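Local coordinates for Carboxylesterase/phospholipase family protein (Francisella tularensis subsp. tularensis, PDB 4F21) that probably hydrolyses carboxylic esters as a serine hydrolase of the alpha/beta-hydrolase superfamily, in the carboxylesterase/phospholipase family, at residues Gly159-Ser164 with Asn238-Thr243. Residues are numbered along the deposited sequence; the frame is centred on the assembly and turned at random.
Sequences GIMALS and NFIAKT
Met161 and Phe239 carry this contact between strand 159-163 and the end of helix 230-243, their side chains sliding past each other in opposite directions. The methionine reaches out from the strand and lays CG and SD along the CD2-CE2 side of the phenyl ring. Met161 SD lies 3.4 Å from Phe239 CD2. It sits 4.3 Å from the ring centroid and 48° off the ring normal, an oblique Met-aromatic contact. Separately, Met161 CG makes an apolar contact with the CD2-CE2 bond, 3.7 Å from Phe239 CE2. A bend at chi3 then carries Met161 CE to Ile240, 3.8 Å from its CD1, where the two side chains cross at about a right angle. A long, flexible methionine side chain suits this place, serving both an aromatic and an aliphatic neighbour; isoleucine suits its own because the CG1-CD1 branch reaches that methyl.

A chi1 of 179° swings the Phe239 ring off the helix toward Gly159, whose CA meets the ring edge 4.5 Å from Phe239 CZ. A CB on Gly159 would point at the ring and sit tightly against CZ, so glycine fits here. Thr243 CG2 covers one ring face, 3.4 Å above its centre; the flat, apolar ring thus fits between Met161 and Thr243. The threonine divides its roles: its methyl packs on the ring, while OG1 donates a 2.8 Å hydrogen bond to Phe239 O.

No hydrogen bond crosses between the segments. The axes of 159-163 and 238-243 run nearly antiparallel and approach to 10.4 Å; the helix lies against one side of the central alpha/beta-hydrolase sheet. Strand 159-163 lies between parallel strands 134-139 and 186-191; Leu187 of the latter touches both Met161 and Phe239, and Ile236, one turn before Ile240, also packs on Met161.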
# COMPACT_ATOMS: atom_id res chain seq x y z
N GLY A 159 4.98 4.53 7.37
CA GLY A 159 5.44 3.40 6.59
C GLY A 159 4.55 3.06 5.42
O GLY A 159 3.42 3.54 5.32
N ILE A 160 5.08 2.24 4.52
CA ILE A 160 4.32 1.74 3.38
C ILE A 160 4.46 0.23 3.31
O ILE A 160 5.57 -0.29 3.42
CB ILE A 160 4.82 2.34 2.05
CG1 ILE A 160 4.85 3.87 2.11
CG2 ILE A 160 3.95 1.87 0.89
CD1 ILE A 160 5.58 4.50 0.94
N MET A 161 3.36 -0.47 3.12
CA MET A 161 3.43 -1.92 2.92
C MET A 161 2.83 -2.35 1.58
O MET A 161 1.66 -2.74 1.49
CB MET A 161 2.80 -2.68 4.09
CG MET A 161 3.61 -2.60 5.37
SD MET A 161 3.15 -3.83 6.61
CE MET A 161 1.54 -3.23 7.13
N ALA A 162 3.65 -2.27 0.54
CA ALA A 162 3.23 -2.65 -0.80
C ALA A 162 3.19 -4.17 -0.93
O ALA A 162 4.18 -4.85 -0.68
CB ALA A 162 4.16 -2.05 -1.84
N LEU A 163 2.03 -4.69 -1.32
CA LEU A 163 1.81 -6.12 -1.42
C LEU A 163 1.21 -6.46 -2.77
O LEU A 163 0.06 -6.11 -3.05
CB LEU A 163 0.86 -6.59 -0.32
CG LEU A 163 1.20 -6.22 1.13
CD1 LEU A 163 -0.08 -6.06 1.94
CD2 LEU A 163 2.09 -7.26 1.75
N SER A 164 2.00 -7.13 -3.61
CA SER A 164 1.55 -7.60 -4.92
C SER A 164 1.10 -6.45 -5.81
O SER A 164 0.10 -6.57 -6.52
CB SER A 164 0.42 -8.61 -4.76
OG SER A 164 0.74 -9.55 -3.75
N ASN A 238 5.87 -8.53 11.78
CA ASN A 238 7.20 -8.08 12.17
C ASN A 238 7.53 -6.67 11.68
O ASN A 238 8.30 -5.95 12.33
CB ASN A 238 8.27 -9.09 11.73
CG ASN A 238 8.24 -10.36 12.56
OD1 ASN A 238 8.09 -11.47 12.04
ND2 ASN A 238 8.39 -10.21 13.87
N PHE A 239 6.94 -6.25 10.56
CA PHE A 239 7.13 -4.88 10.08
C PHE A 239 6.44 -3.89 11.00
O PHE A 239 7.05 -2.93 11.46
CB PHE A 239 6.62 -4.71 8.65
CG PHE A 239 6.78 -3.30 8.11
CD1 PHE A 239 7.95 -2.92 7.47
CD2 PHE A 239 5.77 -2.36 8.25
CE1 PHE A 239 8.10 -1.64 6.97
CE2 PHE A 239 5.92 -1.08 7.76
CZ PHE A 239 7.08 -0.71 7.12
N ILE A 240 5.15 -4.12 11.25
CA ILE A 240 4.40 -3.28 12.18
C ILE A 240 5.10 -3.20 13.55
O ILE A 240 5.15 -2.14 14.17
CB ILE A 240 2.95 -3.77 12.34
CG1 ILE A 240 2.19 -3.57 11.02
CG2 ILE A 240 2.25 -3.05 13.48
CD1 ILE A 240 1.29 -4.72 10.65
N ALA A 241 5.67 -4.32 13.99
CA ALA A 241 6.41 -4.37 15.24
C ALA A 241 7.70 -3.54 15.20
O ALA A 241 8.00 -2.81 16.14
CB ALA A 241 6.73 -5.81 15.62
N LYS A 242 8.45 -3.66 14.11
CA LYS A 242 9.75 -3.01 13.99
C LYS A 242 9.66 -1.55 13.56
O LYS A 242 10.67 -0.84 13.54
CB LYS A 242 10.65 -3.77 13.01
CG LYS A 242 11.09 -5.16 13.47
CD LYS A 242 12.01 -5.09 14.68
CE LYS A 242 11.34 -5.66 15.92
N THR A 243 8.46 -1.10 13.21
CA THR A 243 8.25 0.30 12.81
C THR A 243 7.56 1.10 13.91
O THR A 243 7.94 2.24 14.18
CB THR A 243 7.42 0.42 11.52
OG1 THR A 243 6.18 -0.29 11.67
CG2 THR A 243 8.19 -0.15 10.35